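Local structure of response regulator receiver protein (5TE9) at residues E87-L92 with I101-L106; C125-P130 with V140-D145. The protein probably relays a signal as a CheY-like receiver that is phosphorylated on a single aspartate by a partner histidine kinase. All coordinates share one frame; numbering follows the deposited sequence.

Contact 1 (87-92 with 101-106) packs helix 85-94 on strand 103-107; contact 2 (125-130 with 140-145) ties segment 140-145 to the edge strand 126-128. Their centres lie about 13 Å apart, and the two strands are neighbours in the parallel sheet. Between them the backbone is bonded directly: Val105 N probably donates to Cys125 O at 2.8 Å, and Val105 O probably accepts from Ile127 N at 3.2 Å. Val105 also packs on Tyr126, so it links the two contacts. Toward the predicted phosphorylation site, Lys129 of contact 2 reaches Asp77 in a salt bridge; contact 1 is apolar packing of helix 85-94 on the inner strand 103-107.

Contact 1: E87-L92 with I101-L106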
# COMPACT_ATOMS: atom_id res chain seq x y z
N GLU A 87 23.65 -19.88 -2.31
CA GLU A 87 24.33 -19.69 -3.60
C GLU A 87 23.77 -18.48 -4.34
O GLU A 87 24.53 -17.67 -4.88
CB GLU A 87 24.21 -20.95 -4.46
CG GLU A 87 24.88 -22.19 -3.87
CD GLU A 87 25.11 -23.28 -4.91
OE1 GLU A 87 26.12 -23.20 -5.65
OE2 GLU A 87 24.27 -24.21 -4.99
N VAL A 88 22.44 -18.32 -4.35
CA VAL A 88 21.84 -17.20 -5.07
C VAL A 88 22.32 -15.88 -4.50
O VAL A 88 22.76 -14.98 -5.23
CB VAL A 88 20.30 -17.31 -5.04
CG1 VAL A 88 19.67 -16.00 -5.54
CG2 VAL A 88 19.84 -18.50 -5.87
N LEU A 89 22.26 -15.74 -3.17
CA LEU A 89 22.72 -14.51 -2.51
C LEU A 89 24.20 -14.24 -2.78
O LEU A 89 24.59 -13.11 -3.09
CB LEU A 89 22.47 -14.61 -1.01
CG LEU A 89 22.28 -13.32 -0.23
CD1 LEU A 89 21.60 -12.29 -1.11
CD2 LEU A 89 21.42 -13.60 0.98
N GLN A 90 25.04 -15.28 -2.69
CA GLN A 90 26.47 -15.10 -2.92
C GLN A 90 26.75 -14.66 -4.35
O GLN A 90 27.65 -13.84 -4.59
CB GLN A 90 27.23 -16.38 -2.61
CG GLN A 90 27.16 -16.86 -1.17
CD GLN A 90 27.55 -18.32 -1.04
OE1 GLN A 90 27.24 -19.13 -1.92
NE2 GLN A 90 28.24 -18.67 0.04
N GLU A 91 26.01 -15.20 -5.32
CA GLU A 91 26.23 -14.80 -6.70
C GLU A 91 25.71 -13.40 -6.94
O GLU A 91 26.26 -12.66 -7.76
CB GLU A 91 25.60 -15.81 -7.67
CG GLU A 91 26.19 -17.23 -7.55
CD GLU A 91 25.68 -18.20 -8.63
OE1 GLU A 91 25.77 -17.86 -9.83
OE2 GLU A 91 25.22 -19.31 -8.26
N LEU A 92 24.68 -13.01 -6.19
CA LEU A 92 24.13 -11.66 -6.28
C LEU A 92 25.17 -10.63 -5.86
O LEU A 92 25.49 -9.71 -6.62
CB LEU A 92 22.90 -11.55 -5.39
CG LEU A 92 21.55 -11.95 -5.94
CD1 LEU A 92 20.61 -12.21 -4.78
CD2 LEU A 92 21.04 -10.81 -6.79
N ILE A 101 20.61 -4.62 -5.70
CA ILE A 101 19.18 -4.88 -5.63
C ILE A 101 18.80 -5.29 -4.20
O ILE A 101 19.46 -6.17 -3.62
CB ILE A 101 18.78 -5.98 -6.61
CG1 ILE A 101 19.11 -5.57 -8.04
CG2 ILE A 101 17.29 -6.28 -6.49
CD1 ILE A 101 18.91 -6.71 -9.01
N PRO A 102 17.74 -4.72 -3.64
CA PRO A 102 17.33 -5.07 -2.28
C PRO A 102 16.88 -6.52 -2.17
O PRO A 102 16.11 -7.01 -3.00
CB PRO A 102 16.18 -4.10 -2.00
CG PRO A 102 16.49 -2.92 -2.86
CD PRO A 102 17.08 -3.49 -4.11
N VAL A 103 17.35 -7.19 -1.13
CA VAL A 103 17.09 -8.61 -0.89
C VAL A 103 16.48 -8.76 0.50
O VAL A 103 17.02 -8.25 1.49
CB VAL A 103 18.37 -9.46 -1.00
CG1 VAL A 103 18.04 -10.96 -0.91
CG2 VAL A 103 19.12 -9.15 -2.26
N VAL A 104 15.35 -9.45 0.56
CA VAL A 104 14.73 -9.87 1.80
C VAL A 104 14.84 -11.39 1.86
O VAL A 104 14.47 -12.08 0.91
CB VAL A 104 13.26 -9.43 1.87
CG1 VAL A 104 12.51 -10.21 2.93
CG2 VAL A 104 13.17 -7.93 2.12
N VAL A 105 15.38 -11.90 2.96
CA VAL A 105 15.55 -13.34 3.15
C VAL A 105 14.38 -13.86 3.96
O VAL A 105 14.02 -13.28 4.99
CB VAL A 105 16.89 -13.65 3.85
CG1 VAL A 105 16.97 -15.13 4.22
CG2 VAL A 105 18.06 -13.23 2.98
N LEU A 106 13.78 -14.94 3.49
CA LEU A 106 12.67 -15.55 4.20
C LEU A 106 13.19 -16.49 5.27
O LEU A 106 14.04 -17.34 5.00
CB LEU A 106 11.79 -16.32 3.23
CG LEU A 106 11.17 -15.48 2.14
CD1 LEU A 106 10.21 -16.32 1.31
CD2 LEU A 106 10.46 -14.33 2.82
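Leu89 meets the strand through both of its methyls, each with a different valine. Leu89 CD1 lies 3.8 Å from Val103 CG1, with the two side chains meeting at a slant, while its CD2 reaches Val105 CG2 at 3.9 Å, crossing that side chain at about a right angle. With CG roughly anti to the backbone N (chi1 -154°), the leucine extends from the helix and its fork spans two residues of the strand that lie on the same side. Leu89 CD1 meets both branches of Val103, and one turn along Leu92 CD1 adds a looser contact to Val103 CG2 at 4.2 Å. No hydrogen bond passes between the segments; the contact is wholly apolar.

This is the helix-on-sheet layer of a beta-alpha-beta unit in the CheY-like receiver fold: strand 71-76, helix 85-94, then strand 103-107. The segment axes approach to 11.3 Å and run nearly antiparallel, at 165°, as the return path of a crossover demands. Leu92 also packs on Ile74 and on Leu59 of helix 52-60. The polar side of the helix is anchored separately, Glu91 forming a salt bridge with Arg60.

Contact 2: C125-P130 with V140-D145; sequences CYITKP and VRRISD
Arg142 sends its side chain out with CG anti to its carbonyl carbon (chi1 -53°), and the chain then bends at chi2, bringing the guanidinium to the backbone of strand 126-128. There Arg142 NH1 donates to Tyr126 O at 2.7 Å. The bond is somewhat bent, with an N-H...O angle of 142°. The carbonyl oxygen sits at the edge of the guanidinium, near its plane, whereas seen from the peptide the donor is tilted 23° from the carbonyl plane. One nitrogen of the flat group therefore makes the whole polar link between the two segments.

Beside this bond Ile127 brings a methyl to the same nitrogen: its CG2 is 3.4 Å from Arg142 NH1 and 4.1 Å from Arg142 CZ. The isoleucine side chain meets that of Arg142 obliquely. It is the CG2 branch that does the touching, while the end of the side chain leads away from segment 140-145.

Tyr126 O receives a second, weak hydrogen bond from Arg117 of helix 110-119. Two arginines thus converge on one carbonyl, and long, weak ion pairs to Glu113 and Glu138 may help offset the charge of Arg142.

Further along the segment Lys129, followed by a cis peptide bond to Pro130, forms a salt bridge with Asp77, the predicted phosphoacceptor; this lysine-proline pair after the last strand of the parallel sheet is a signature of the receiver domain's phosphorylation site.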
# COMPACT_ATOMS: atom_id res chain seq x y z
N CYS A 125 16.43 -6.90 6.55
CA CYS A 125 16.22 -7.64 5.31
C CYS A 125 15.79 -9.08 5.56
O CYS A 125 16.14 -9.97 4.78
CB CYS A 125 17.49 -7.60 4.46
SG CYS A 125 18.02 -5.93 4.02
N TYR A 126 15.05 -9.33 6.64
CA TYR A 126 14.58 -10.66 7.00
C TYR A 126 13.14 -10.55 7.46
O TYR A 126 12.81 -9.66 8.25
CB TYR A 126 15.42 -11.28 8.12
CG TYR A 126 16.88 -11.45 7.76
CD1 TYR A 126 17.78 -10.42 7.94
CD2 TYR A 126 17.34 -12.64 7.23
CE1 TYR A 126 19.10 -10.56 7.60
CE2 TYR A 126 18.66 -12.80 6.88
CZ TYR A 126 19.54 -11.75 7.07
OH TYR A 126 20.85 -11.91 6.72
N ILE A 127 12.27 -11.43 6.95
CA ILE A 127 10.91 -11.55 7.45
C ILE A 127 10.52 -13.01 7.43
O ILE A 127 11.00 -13.80 6.61
CB ILE A 127 9.86 -10.74 6.66
CG1 ILE A 127 9.75 -11.24 5.23
CG2 ILE A 127 10.15 -9.25 6.68
CD1 ILE A 127 8.37 -11.04 4.69
N THR A 128 9.64 -13.38 8.35
CA THR A 128 9.17 -14.74 8.43
C THR A 128 8.17 -15.00 7.32
O THR A 128 7.40 -14.12 6.93
CB THR A 128 8.54 -14.97 9.80
OG1 THR A 128 9.47 -14.49 10.79
CG2 THR A 128 8.30 -16.44 10.03
N LYS A 129 8.23 -16.17 6.77
CA LYS A 129 7.26 -16.48 5.74
C LYS A 129 6.04 -17.12 6.38
O LYS A 129 6.10 -17.60 7.51
CB LYS A 129 7.90 -17.38 4.69
CG LYS A 129 7.88 -18.81 5.04
CD LYS A 129 8.34 -19.64 3.87
CE LYS A 129 9.83 -19.92 3.96
NZ LYS A 129 10.18 -21.15 3.22
N PRO A 130 4.89 -17.12 5.69
CA PRO A 130 4.66 -16.69 4.31
C PRO A 130 4.52 -15.20 4.19
O PRO A 130 4.29 -14.52 5.18
CB PRO A 130 3.35 -17.39 3.94
CG PRO A 130 2.61 -17.42 5.22
CD PRO A 130 3.64 -17.59 6.32
N VAL A 140 8.12 -3.40 3.21
CA VAL A 140 8.18 -2.05 2.68
C VAL A 140 8.60 -1.07 3.79
O VAL A 140 9.42 -0.17 3.56
CB VAL A 140 6.82 -1.69 2.05
CG1 VAL A 140 6.69 -0.18 1.83
CG2 VAL A 140 6.65 -2.46 0.72
N ARG A 141 8.09 -1.26 5.01
CA ARG A 141 8.46 -0.39 6.11
C ARG A 141 9.95 -0.50 6.42
O ARG A 141 10.61 0.52 6.67
CB ARG A 141 7.65 -0.72 7.36
CG ARG A 141 6.21 -0.29 7.30
CD ARG A 141 5.51 -0.56 8.62
NE ARG A 141 5.99 0.29 9.70
CZ ARG A 141 6.74 -0.15 10.71
NH1 ARG A 141 7.10 -1.41 10.76
NH2 ARG A 141 7.13 0.69 11.67
N ARG A 142 10.49 -1.72 6.40
CA ARG A 142 11.86 -1.96 6.83
C ARG A 142 12.90 -1.48 5.82
O ARG A 142 14.09 -1.48 6.14
CB ARG A 142 12.07 -3.46 7.09
CG ARG A 142 11.07 -4.08 8.04
CD ARG A 142 11.73 -4.55 9.29
NE ARG A 142 10.89 -5.47 10.05
CZ ARG A 142 10.92 -6.79 9.90
NH1 ARG A 142 11.73 -7.32 9.00
NH2 ARG A 142 10.15 -7.58 10.64
N ILE A 143 12.48 -1.08 4.63
CA ILE A 143 13.40 -0.76 3.55
C ILE A 143 13.26 0.72 3.26
O ILE A 143 12.20 1.17 2.80
CB ILE A 143 13.13 -1.61 2.30
CG1 ILE A 143 13.46 -3.07 2.61
CG2 ILE A 143 13.95 -1.12 1.12
CD1 ILE A 143 13.30 -3.99 1.46
N SER A 144 14.35 1.46 3.49
CA SER A 144 14.28 2.92 3.58
C SER A 144 13.70 3.55 2.32
O SER A 144 12.83 4.42 2.39
CB SER A 144 15.68 3.49 3.85
OG SER A 144 16.40 2.63 4.72
N ASP A 145 14.15 3.12 1.14
CA ASP A 145 13.81 3.84 -0.07
C ASP A 145 12.48 3.41 -0.68
O ASP A 145 12.12 3.90 -1.75
CB ASP A 145 14.94 3.70 -1.11
CG ASP A 145 16.24 4.41 -0.68
OD1 ASP A 145 16.20 5.30 0.20
OD2 ASP A 145 17.31 4.08 -1.25